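Local coordinates for protein glutamine cyclotransferase (Tannerella forsythia, PDB 6QRO) that probably catalyses the zinc-dependent cyclisation of N-terminal glutaminyl residues of peptides to pyroglutamate, as a bacterial type II glutaminyl cyclase, at residues P27-D32 against V139-E144; G131-G136 against V209-A214; G243-N248 against D298-K303; G284-W287 against N291-M294. All coordinates share one frame; numbering follows the deposited sequence.

Contact 1 (P27-D32 against V139-E144)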
loop_
_atom_site.group_PDB
_atom_site.type_symbol
_atom_site.label_atom_id
_atom_site.label_comp_id
_atom_site.label_asym_id
_atom_site.label_seq_id
_atom_site.Cartn_x
_atom_site.Cartn_y
_atom_site.Cartn_z
ATOM N N PRO A 27 -9.508 -18.676 5.670
ATOM C CA PRO A 27 -10.555 -18.563 4.646
ATOM C C PRO A 27 -9.946 -18.450 3.260
ATOM O O PRO A 27 -8.731 -18.592 3.094
ATOM C CB PRO A 27 -11.314 -17.277 5.013
ATOM C CG PRO A 27 -10.410 -16.522 5.920
ATOM C CD PRO A 27 -9.521 -17.548 6.614
ATOM N N THR A 28 -10.796 -18.278 2.255
ATOM C CA THR A 28 -10.348 -18.229 0.872
ATOM C C THR A 28 -10.152 -16.777 0.448
ATOM O O THR A 28 -11.019 -15.931 0.686
ATOM C CB THR A 28 -11.365 -18.917 -0.041
ATOM O OG1 THR A 28 -11.461 -20.306 0.307
ATOM C CG2 THR A 28 -10.975 -18.770 -1.519
ATOM N N PHE A 29 -8.989 -16.481 -0.117
ATOM C CA PHE A 29 -8.733 -15.177 -0.712
ATOM C C PHE A 29 -9.193 -15.200 -2.164
ATOM O O PHE A 29 -8.778 -16.077 -2.926
ATOM C CB PHE A 29 -7.258 -14.806 -0.628
ATOM C CG PHE A 29 -6.943 -13.479 -1.254
ATOM C CD1 PHE A 29 -7.039 -12.309 -0.518
ATOM C CD2 PHE A 29 -6.572 -13.401 -2.585
ATOM C CE1 PHE A 29 -6.749 -11.093 -1.089
ATOM C CE2 PHE A 29 -6.284 -12.182 -3.160
ATOM C CZ PHE A 29 -6.367 -11.030 -2.420
ATOM N N ASN A 30 -10.058 -14.262 -2.547
ATOM C CA ASN A 30 -10.494 -14.176 -3.940
ATOM C C ASN A 30 -9.557 -13.235 -4.700
ATOM O O ASN A 30 -9.727 -12.012 -4.676
ATOM C CB ASN A 30 -11.934 -13.688 -4.037
ATOM C CG ASN A 30 -12.540 -13.931 -5.404
ATOM O OD1 ASN A 30 -11.839 -14.025 -6.415
ATOM N ND2 ASN A 30 -13.857 -14.048 -5.437
ATOM N N ALA A 31 -8.590 -13.813 -5.414
ATOM C CA ALA A 31 -7.683 -13.028 -6.243
ATOM C C ALA A 31 -8.410 -12.362 -7.408
ATOM O O ALA A 31 -8.009 -11.279 -7.846
ATOM C CB ALA A 31 -6.562 -13.913 -6.764
ATOM N N ASP A 32 -9.458 -13.007 -7.935
ATOM C CA ASP A 32 -10.265 -12.412 -8.995
ATOM C C ASP A 32 -11.005 -11.160 -8.521
ATOM O O ASP A 32 -11.136 -10.189 -9.277
ATOM C CB ASP A 32 -11.277 -13.435 -9.526
ATOM C CG ASP A 32 -10.612 -14.650 -10.140
ATOM O OD1 ASP A 32 -9.383 -14.638 -10.322
ATOM O OD2 ASP A 32 -11.330 -15.598 -10.502
ATOM N N VAL A 139 -4.005 -1.572 -2.535
ATOM C CA VAL A 139 -5.372 -1.253 -2.129
ATOM C C VAL A 139 -6.316 -2.406 -2.461
ATOM O O VAL A 139 -7.106 -2.840 -1.621
ATOM C CB VAL A 139 -5.839 0.044 -2.801
ATOM C CG1 VAL A 139 -7.293 0.290 -2.462
ATOM C CG2 VAL A 139 -4.977 1.229 -2.343
ATOM N N GLY A 140 -6.222 -2.933 -3.683
ATOM C CA GLY A 140 -7.149 -3.967 -4.120
ATOM C C GLY A 140 -7.093 -5.213 -3.258
ATOM O O GLY A 140 -8.132 -5.771 -2.894
ATOM N N ILE A 141 -5.886 -5.638 -2.881
ATOM C CA ILE A 141 -5.746 -6.803 -2.008
ATOM C C ILE A 141 -6.407 -6.541 -0.660
ATOM O O ILE A 141 -7.166 -7.377 -0.147
ATOM C CB ILE A 141 -4.265 -7.205 -1.873
ATOM C CG1 ILE A 141 -3.787 -7.823 -3.197
ATOM C CG2 ILE A 141 -4.077 -8.158 -0.698
ATOM C CD1 ILE A 141 -2.344 -8.355 -3.193
ATOM N N LEU A 142 -6.160 -5.365 -0.084
ATOM C CA LEU A 142 -6.747 -5.009 1.205
ATOM C C LEU A 142 -8.263 -4.833 1.107
ATOM O O LEU A 142 -8.969 -4.956 2.112
ATOM C CB LEU A 142 -6.103 -3.725 1.735
ATOM C CG LEU A 142 -4.639 -3.811 2.171
ATOM C CD1 LEU A 142 -4.209 -2.468 2.761
ATOM C CD2 LEU A 142 -4.455 -4.941 3.173
ATOM N N LEU A 143 -8.768 -4.495 -0.078
ATOM C CA LEU A 143 -10.207 -4.411 -0.300
ATOM C C LEU A 143 -10.877 -5.778 -0.214
ATOM O O LEU A 143 -11.975 -5.907 0.344
ATOM C CB LEU A 143 -10.471 -3.778 -1.665
ATOM C CG LEU A 143 -10.357 -2.258 -1.702
ATOM C CD1 LEU A 143 -10.517 -1.713 -3.126
ATOM C CD2 LEU A 143 -11.456 -1.725 -0.808
ATOM N N GLU A 144 -10.245 -6.805 -0.782
ATOM C CA GLU A 144 -10.757 -8.167 -0.662
ATOM C C GLU A 144 -10.609 -8.690 0.772
ATOM O O GLU A 144 -11.486 -9.406 1.273
ATOM C CB GLU A 144 -10.036 -9.060 -1.681
ATOM C CG GLU A 144 -10.305 -10.549 -1.604
ATOM C CD GLU A 144 -11.781 -10.884 -1.791
ATOM O OE1 GLU A 144 -12.175 -12.014 -1.434
ATOM O OE2 GLU A 144 -12.540 -10.034 -2.310
#
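Asn30 and Glu144 make the closest backbone approach here, 6.9 Å between their CA atoms, where the extended chain of 27-30 reaches the start of helix 31-43 and passes the middle of helix 132-151. Two residues of that second helix, Ile141 and Glu144, lie one turn apart and together receive Phe29. The Glu144 side chain leaves with CG anti to the backbone N and then bends at chi2 (59°), which lays its CG over one face of the Phe29 ring; this CH-pi contact puts CG 4.0 Å from the ring centroid, 27° off the normal. The carboxylate plane stands almost perpendicular to the ring. Ile141 serves the ring differently: its carbonyl O lies in the ring plane at the edge, 3.9 Å from Phe29 CE1, while its CG2 branch packs 4.0 Å from the same CE1. Beyond the ring, the Glu144 carboxylate lies against Asn30 CB, beside its backbone, with Glu144 CD 3.6 Å from Asn30 CB. A bond from Asn30 N to Glu144 OE1 (3.3 Å) is suggested, but the position of OE1 is uncertain and the bond is doubtful. The other oxygen, OE2, is more clearly engaged, with a salt bridge to Arg147 and a hydrogen bond from Ser33 OG. Leu310 of helix 299-314 also packs on Phe29, whose ring therefore sits between two helices. Asn30 is the N-cap of helix 31-43, its OD1 making a weak hydrogen bond with Ser33 N, so the contact joins a capped N-terminal helix to helix 132-151 of the M28 peptidase fold.

Contact 2 (G131-G136 against V209-A214). With ZN (zinc ion), chain E.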
loop_
_atom_site.group_PDB
_atom_site.type_symbol
_atom_site.label_atom_id
_atom_site.label_comp_id
_atom_site.label_asym_id
_atom_site.label_seq_id
_atom_site.Cartn_x
_atom_site.Cartn_y
_atom_site.Cartn_z
ATOM N N GLY A 131 -0.868 3.891 -12.264
ATOM C CA GLY A 131 -0.513 3.335 -10.974
ATOM C C GLY A 131 -1.301 2.089 -10.640
ATOM O O GLY A 131 -1.773 1.936 -9.504
ATOM N N ALA A 132 -1.463 1.193 -11.618
ATOM C CA ALA A 132 -2.179 -0.054 -11.377
ATOM C C ALA A 132 -1.455 -0.898 -10.339
ATOM O O ALA A 132 -2.056 -1.381 -9.377
ATOM C CB ALA A 132 -2.343 -0.826 -12.687
ATOM N N ASP A 133 -0.162 -1.092 -10.518
ATOM C CA ASP A 133 0.579 -1.825 -9.508
ATOM C C ASP A 133 1.071 -0.906 -8.398
ATOM O O ASP A 133 1.042 -1.268 -7.216
ATOM C CB ASP A 133 1.732 -2.555 -10.174
ATOM C CG ASP A 133 2.375 -3.532 -9.270
ATOM O OD1 ASP A 133 1.635 -4.206 -8.510
ATOM O OD2 ASP A 133 3.620 -3.640 -9.336
ATOM N N ASP A 134 1.488 0.299 -8.767
ATOM C CA ASP A 134 2.034 1.275 -7.824
ATOM C C ASP A 134 0.873 2.141 -7.314
ATOM O O ASP A 134 0.573 3.228 -7.813
ATOM C CB ASP A 134 3.152 2.050 -8.524
ATOM C CG ASP A 134 3.837 3.060 -7.646
ATOM O OD1 ASP A 134 3.520 3.121 -6.442
ATOM O OD2 ASP A 134 4.754 3.747 -8.172
ATOM N N GLY A 135 0.199 1.622 -6.284
ATOM C CA GLY A 135 -1.041 2.201 -5.806
ATOM C C GLY A 135 -2.216 1.241 -5.827
ATOM O O GLY A 135 -2.775 0.927 -4.777
ATOM N N GLY A 136 -2.601 0.770 -7.019
ATOM C CA GLY A 136 -3.807 -0.040 -7.151
ATOM C C GLY A 136 -3.727 -1.414 -6.514
ATOM O O GLY A 136 -4.686 -1.876 -5.892
ATOM N N VAL A 209 2.246 -4.974 -5.280
ATOM C CA VAL A 209 2.020 -6.366 -4.918
ATOM C C VAL A 209 1.134 -7.039 -5.961
ATOM O O VAL A 209 0.459 -8.028 -5.662
ATOM C CB VAL A 209 1.426 -6.500 -3.503
ATOM C CG1 VAL A 209 2.516 -6.466 -2.460
ATOM C CG2 VAL A 209 0.438 -5.372 -3.235
ATOM N N GLY A 210 1.180 -6.556 -7.207
ATOM C CA GLY A 210 0.398 -7.202 -8.252
ATOM C C GLY A 210 1.101 -7.545 -9.557
ATOM O O GLY A 210 0.463 -8.104 -10.452
ATOM N N SER A 211 2.401 -7.289 -9.688
ATOM C CA SER A 211 3.019 -7.424 -11.001
ATOM C C SER A 211 3.380 -8.874 -11.286
ATOM O O SER A 211 3.708 -9.652 -10.383
ATOM C CB SER A 211 4.273 -6.559 -11.140
ATOM O OG SER A 211 5.280 -6.957 -10.223
ATOM N N ARG A 212 3.343 -9.217 -12.570
ATOM C CA ARG A 212 3.754 -10.538 -13.012
ATOM C C ARG A 212 5.219 -10.769 -12.679
ATOM O O ARG A 212 6.065 -9.911 -12.938
ATOM C CB ARG A 212 3.500 -10.670 -14.514
ATOM C CG ARG A 212 3.727 -12.057 -15.092
ATOM C CD ARG A 212 3.009 -12.123 -16.425
ATOM N NE ARG A 212 1.602 -11.792 -16.199
ATOM C CZ ARG A 212 0.635 -12.694 -16.096
ATOM N NH1 ARG A 212 0.931 -13.979 -16.250
ATOM N NH2 ARG A 212 -0.617 -12.306 -15.861
ATOM N N GLY A 213 5.504 -11.903 -12.033
ATOM C CA GLY A 213 6.862 -12.260 -11.660
ATOM C C GLY A 213 7.399 -11.570 -10.424
ATOM O O GLY A 213 8.604 -11.633 -10.177
ATOM N N ALA A 214 6.551 -10.908 -9.647
ATOM C CA ALA A 214 7.028 -10.185 -8.474
ATOM C C ALA A 214 7.707 -11.114 -7.465
ATOM O O ALA A 214 7.329 -12.276 -7.296
ATOM C CB ALA A 214 5.866 -9.432 -7.815
HETATM ZN ZN ZN E . 5.517 5.064 -6.878
HETATM O O HOH W 1 4.121 -6.664 -8.032
HETATM O O HOH W 2 6.899 4.162 -6.274
#
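Asp133 and Gly210 bring the two chains to 5.5 Å between CA atoms, where the first turn of helix 132-151, wound as a wider pi-type turn, meets an irregular loop that ends in a type II beta turn from Ser211 to Ala214. Asp133 carries the contact from the helix side. With CG anti to the backbone N (chi1 -169°), its carboxylate reaches into the loop and takes the N-H of Gly210 on OD1 at 2.7 Å. That donor arrives on the syn side, 16° out of the carboxylate plane, and the bond is bent, with an angle of 137° at the hydrogen. OD2 turns to Ser211 instead, lying 3.5 Å from Ser211 CB. A water extends the link: it accepts from Ser211 N, lies 2.5 Å from Ser211 OG, and gives a weak bond to Asp133 OD2. The next residue, Asp134, turns the other way and binds the zinc ion through OD2 at 2.0 Å, a site completed by Asp167, His288 and a water. Asp134 OD1 is hydrogen-bonded to His109 NE2. The residues that touch, Asp133 and Val209 to Ser211, are buried; the loop leaves strand 203-207 of the central sheet for strand 216-218, Gly210 and Ser211 bond onward to Asp298 and Thr301 at the start of helix 299-314, and the loop thus bridges that helix and the zinc-bearing turn of helix 132-151.

Contact 3 (G243-N248 against D298-K303)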
loop_
_atom_site.group_PDB
_atom_site.type_symbol
_atom_site.label_atom_id
_atom_site.label_comp_id
_atom_site.label_asym_id
_atom_site.label_seq_id
_atom_site.Cartn_x
_atom_site.Cartn_y
_atom_site.Cartn_z
ATOM N N GLY A 243 6.826 -19.495 -1.125
ATOM C CA GLY A 243 8.231 -19.135 -1.034
ATOM C C GLY A 243 8.820 -18.628 -2.334
ATOM O O GLY A 243 9.856 -17.954 -2.308
ATOM N N LYS A 244 8.212 -18.970 -3.474
ATOM C CA LYS A 244 8.665 -18.416 -4.743
ATOM C C LYS A 244 8.349 -16.934 -4.848
ATOM O O LYS A 244 8.967 -16.240 -5.663
ATOM C CB LYS A 244 8.030 -19.142 -5.931
ATOM C CG LYS A 244 6.563 -18.767 -6.205
ATOM C CD LYS A 244 6.032 -19.558 -7.397
ATOM C CE LYS A 244 5.409 -18.629 -8.423
ATOM N NZ LYS A 244 4.846 -19.367 -9.572
ATOM N N TYR A 245 7.398 -16.441 -4.050
ATOM C CA TYR A 245 7.049 -15.025 -3.991
ATOM C C TYR A 245 7.785 -14.299 -2.876
ATOM O O TYR A 245 8.436 -13.281 -3.126
ATOM C CB TYR A 245 5.538 -14.859 -3.803
ATOM C CG TYR A 245 4.795 -15.277 -5.035
ATOM C CD1 TYR A 245 4.822 -14.487 -6.164
ATOM C CD2 TYR A 245 4.086 -16.473 -5.084
ATOM C CE1 TYR A 245 4.174 -14.861 -7.306
ATOM C CE2 TYR A 245 3.415 -16.847 -6.236
ATOM C CZ TYR A 245 3.469 -16.034 -7.336
ATOM O OH TYR A 245 2.841 -16.381 -8.496
ATOM N N PHE A 246 7.745 -14.840 -1.662
ATOM C CA PHE A 246 8.398 -14.237 -0.506
ATOM C C PHE A 246 9.778 -14.867 -0.432
ATOM O O PHE A 246 9.937 -16.013 -0.002
ATOM C CB PHE A 246 7.577 -14.457 0.759
ATOM C CG PHE A 246 6.299 -13.650 0.787
ATOM C CD1 PHE A 246 5.217 -13.997 -0.021
ATOM C CD2 PHE A 246 6.185 -12.534 1.594
ATOM C CE1 PHE A 246 4.044 -13.240 -0.012
ATOM C CE2 PHE A 246 5.013 -11.780 1.615
ATOM C CZ PHE A 246 3.942 -12.137 0.813
ATOM N N ILE A 247 10.774 -14.142 -0.909
ATOM C CA ILE A 247 12.111 -14.707 -1.044
ATOM C C ILE A 247 12.799 -14.651 0.305
ATOM O O ILE A 247 12.670 -13.672 1.041
ATOM C CB ILE A 247 12.897 -13.966 -2.146
ATOM C CG1 ILE A 247 12.660 -14.650 -3.493
ATOM C CG2 ILE A 247 14.390 -13.949 -1.858
ATOM C CD1 ILE A 247 11.294 -14.486 -4.055
ATOM N N ASN A 248 13.502 -15.727 0.656
ATOM C CA ASN A 248 14.251 -15.754 1.908
ATOM C C ASN A 248 15.631 -15.142 1.656
ATOM O O ASN A 248 16.669 -15.802 1.709
ATOM C CB ASN A 248 14.349 -17.187 2.429
ATOM C CG ASN A 248 14.825 -17.257 3.869
ATOM O OD1 ASN A 248 14.267 -16.593 4.748
ATOM N ND2 ASN A 248 15.870 -18.042 4.117
ATOM N N ASP A 298 -1.150 -9.786 -12.087
ATOM C CA ASP A 298 -1.100 -11.246 -12.089
ATOM C C ASP A 298 -1.904 -11.740 -10.897
ATOM O O ASP A 298 -1.530 -11.484 -9.747
ATOM C CB ASP A 298 0.363 -11.710 -11.998
ATOM C CG ASP A 298 0.564 -13.208 -12.254
ATOM O OD1 ASP A 298 -0.385 -14.012 -12.144
ATOM O OD2 ASP A 298 1.727 -13.581 -12.542
ATOM N N ARG A 299 -2.998 -12.452 -11.174
ATOM C CA ARG A 299 -3.853 -12.978 -10.112
ATOM C C ARG A 299 -3.082 -13.882 -9.161
ATOM O O ARG A 299 -3.317 -13.856 -7.951
ATOM C CB ARG A 299 -5.034 -13.715 -10.740
ATOM C CG ARG A 299 -6.059 -12.743 -11.308
ATOM C CD ARG A 299 -7.165 -13.424 -12.049
ATOM N NE ARG A 299 -6.592 -14.160 -13.172
ATOM C CZ ARG A 299 -7.300 -14.736 -14.135
ATOM N NH1 ARG A 299 -8.632 -14.641 -14.126
ATOM N NH2 ARG A 299 -6.674 -15.374 -15.116
ATOM N N GLU A 300 -2.126 -14.660 -9.684
ATOM C CA GLU A 300 -1.314 -15.511 -8.818
ATOM C C GLU A 300 -0.424 -14.705 -7.878
ATOM O O GLU A 300 -0.220 -15.099 -6.729
ATOM C CB GLU A 300 -0.503 -16.497 -9.641
ATOM C CG GLU A 300 0.069 -17.611 -8.780
ATOM C CD GLU A 300 -0.909 -18.152 -7.765
ATOM O OE1 GLU A 300 -0.657 -17.969 -6.535
ATOM O OE2 GLU A 300 -1.899 -18.790 -8.195
ATOM N N THR A 301 0.152 -13.602 -8.343
ATOM C CA THR A 301 0.841 -12.714 -7.413
ATOM C C THR A 301 -0.122 -12.187 -6.356
ATOM O O THR A 301 0.173 -12.228 -5.155
ATOM C CB THR A 301 1.498 -11.558 -8.171
ATOM O OG1 THR A 301 2.352 -12.085 -9.192
ATOM C CG2 THR A 301 2.321 -10.709 -7.217
ATOM N N LEU A 302 -1.297 -11.717 -6.783
ATOM C CA LEU A 302 -2.302 -11.242 -5.830
ATOM C C LEU A 302 -2.701 -12.338 -4.858
ATOM O O LEU A 302 -2.874 -12.085 -3.655
ATOM C CB LEU A 302 -3.547 -10.735 -6.566
ATOM C CG LEU A 302 -3.446 -9.592 -7.582
ATOM C CD1 LEU A 302 -4.831 -9.283 -8.170
ATOM C CD2 LEU A 302 -2.840 -8.354 -6.933
ATOM N N LYS A 303 -2.865 -13.560 -5.380
ATOM C CA LYS A 303 -3.275 -14.726 -4.602
ATOM C C LYS A 303 -2.268 -15.031 -3.508
ATOM O O LYS A 303 -2.640 -15.250 -2.352
ATOM C CB LYS A 303 -3.423 -15.924 -5.556
ATOM C CG LYS A 303 -3.909 -17.249 -4.967
ATOM C CD LYS A 303 -5.360 -17.149 -4.535
ATOM C CE LYS A 303 -5.988 -18.518 -4.254
ATOM N NZ LYS A 303 -7.474 -18.363 -4.043
#
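Tyr245 packs against Glu300 and Thr301 in the first turn of helix 299-314, an N-terminus capped by Asp298 within the M28 peptidase fold. The capping bond lies within 298-303, at the helix start: Glu300 N donates to Asp298 OD1 at 3.1 Å, approaching from above the carboxylate plane, 43° out of it. Across the contact the interaction is van der Waals packing. Tyr245 leans its ring towards the helix, with CE1 3.8 Å from Thr301 OG1 and CZ 3.9 Å from the Glu300 carbonyl O. Thr301 OG1 is engaged by the carbonyl O of Ser211, to which it is hydrogen-bonded, and Ala304 of the next turn also touches Tyr245. The next residue in the chain, Phe246, meets Trp234 and Phe216 edge-to-face, while backbone hydrogen bonds tie Tyr245 and Ile247 to Phe216, so the short strand 246-247 is fixed beside strand 216-218 as Tyr245 turns to the helix. The Glu300 side chain bends at chi2 (43°) and crosses the tyrosine at about a right angle, its carboxylate plane 34° from the ring. The closest approach is there, with Tyr245 OH 3.0 Å from Glu300 CG, a distance that is short for such a pair and may be imprecise.

Contact 4 (G284-W287 against N291-M294)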
loop_
_atom_site.group_PDB
_atom_site.type_symbol
_atom_site.label_atom_id
_atom_site.label_comp_id
_atom_site.label_asym_id
_atom_site.label_seq_id
_atom_site.Cartn_x
_atom_site.Cartn_y
_atom_site.Cartn_z
ATOM N N GLY A 284 10.104 -2.931 -10.694
ATOM C CA GLY A 284 9.757 -3.433 -11.998
ATOM C C GLY A 284 10.017 -2.399 -13.080
ATOM O O GLY A 284 10.000 -1.188 -12.839
ATOM N N PRO A 285 10.268 -2.877 -14.301
ATOM C CA PRO A 285 10.604 -1.960 -15.409
ATOM C C PRO A 285 9.520 -0.928 -15.730
ATOM O O PRO A 285 9.816 0.092 -16.364
ATOM C CB PRO A 285 10.835 -2.916 -16.590
ATOM C CG PRO A 285 10.291 -4.262 -16.139
ATOM C CD PRO A 285 10.419 -4.295 -14.664
ATOM N N TYR A 286 8.283 -1.154 -15.299
ATOM C CA TYR A 286 7.158 -0.247 -15.513
ATOM C C TYR A 286 7.088 0.872 -14.482
ATOM O O TYR A 286 6.262 1.777 -14.643
ATOM C CB TYR A 286 5.845 -1.053 -15.476
ATOM C CG TYR A 286 5.708 -1.772 -14.147
ATOM C CD1 TYR A 286 5.404 -1.079 -12.973
ATOM C CD2 TYR A 286 5.958 -3.131 -14.055
ATOM C CE1 TYR A 286 5.332 -1.721 -11.761
ATOM C CE2 TYR A 286 5.877 -3.781 -12.848
ATOM C CZ TYR A 286 5.562 -3.068 -11.701
ATOM O OH TYR A 286 5.480 -3.714 -10.482
ATOM N N TRP A 287 7.883 0.788 -13.410
ATOM C CA TRP A 287 7.773 1.705 -12.281
ATOM C C TRP A 287 7.964 3.145 -12.737
ATOM O O TRP A 287 8.971 3.479 -13.377
ATOM C CB TRP A 287 8.819 1.377 -11.223
ATOM C CG TRP A 287 8.723 2.176 -9.952
ATOM C CD1 TRP A 287 7.734 2.120 -9.017
ATOM C CD2 TRP A 287 9.649 3.179 -9.492
ATOM N NE1 TRP A 287 8.003 2.989 -7.982
ATOM C CE2 TRP A 287 9.161 3.666 -8.260
ATOM C CE3 TRP A 287 10.845 3.703 -9.998
ATOM C CZ2 TRP A 287 9.838 4.646 -7.522
ATOM C CZ3 TRP A 287 11.508 4.683 -9.260
ATOM C CH2 TRP A 287 10.997 5.143 -8.043
ATOM N N ASN A 291 3.798 2.396 -18.541
ATOM C CA ASN A 291 3.676 0.952 -18.647
ATOM C C ASN A 291 3.114 0.308 -17.382
ATOM O O ASN A 291 2.935 -0.912 -17.344
ATOM C CB ASN A 291 5.053 0.357 -18.954
ATOM C CG ASN A 291 5.587 0.799 -20.295
ATOM O OD1 ASN A 291 4.825 1.164 -21.179
ATOM N ND2 ASN A 291 6.899 0.814 -20.435
ATOM N N ASP A 292 2.871 1.080 -16.328
ATOM C CA ASP A 292 2.250 0.555 -15.114
ATOM C C ASP A 292 0.723 0.550 -15.276
ATOM O O ASP A 292 -0.003 1.436 -14.807
ATOM C CB ASP A 292 2.725 1.328 -13.891
ATOM C CG ASP A 292 2.275 0.680 -12.604
ATOM O OD1 ASP A 292 1.613 -0.386 -12.700
ATOM O OD2 ASP A 292 2.587 1.203 -11.506
ATOM N N THR A 293 0.234 -0.461 -15.993
ATOM C CA THR A 293 -1.181 -0.624 -16.317
ATOM C C THR A 293 -1.672 -1.966 -15.784
ATOM O O THR A 293 -0.916 -2.729 -15.180
ATOM C CB THR A 293 -1.424 -0.550 -17.830
ATOM O OG1 THR A 293 -0.745 -1.638 -18.458
ATOM C CG2 THR A 293 -0.899 0.756 -18.416
ATOM N N MET A 294 -2.955 -2.255 -16.041
ATOM C CA MET A 294 -3.514 -3.565 -15.727
ATOM C C MET A 294 -2.807 -4.685 -16.468
ATOM O O MET A 294 -2.869 -5.833 -16.022
ATOM C CB MET A 294 -5.003 -3.612 -16.076
ATOM C CG MET A 294 -5.913 -2.838 -15.160
ATOM S SD MET A 294 -5.569 -3.317 -13.453
ATOM C CE MET A 294 -6.725 -4.661 -13.209
HETATM O O HOH W 3 9.862 1.416 -18.785
#
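Tyr286 CG sits between its backbone N and carbonyl carbon (chi1 58°), and Asp292 CG lies anti to its N (chi1 -171°); these rotamers set ring and carboxylate side by side. The two groups slant past each other, their planes 43° apart, and Tyr286 CD1 comes to 3.6 Å from Asp292 CG. Nearer the backbone, Tyr286 CB packs 3.5 Å from the carbonyl O of Asn291 and 3.8 Å from Asn291 CB. The type I turn from Gly284 to Trp287 places Gly284 CA over one face of the tyrosine ring, 4.0 Å above its plane and offset towards the rim. Pro285 O accepts from a water at 2.8 Å, and the same water takes a weak bond from Asn291 ND2. The oxygens of Asp292 do their bonding away from the tyrosine: OD1 accepts from Asp133 N and OD2 from Asp134 N. Tyr286 therefore packs against a carboxylate whose rotation is already set by two backbone N-H groups in the first turn of helix 132-151. Since Asp134 binds the zinc ion, this chemistry is consistent with a second-shell role for Asp292, which bonds to the backbone N of that metal ligand.

Overall arrangement
From the N terminus, contact 1 closes a long loop when 139-144 of helix 132-151 comes back to 27-32. Contact 2 starts at the head of that helix, inside the loop, and ends beyond it at 209-214, so contacts 1 and 2 cross and share the helix. Contacts 3 and 4 come later in the chain, and contact 4, a short local loop closure, nests within the loop closed by contact 3. Three of them converge on the start of helix 299-314: contact 3 packs there, contact 1 reaches it through Phe29 and Lys303, and contact 2 through the loop 209-214. Contact 4 joins contact 2 beside the zinc site, tying the 291-294 loop to the first turn of helix 132-151.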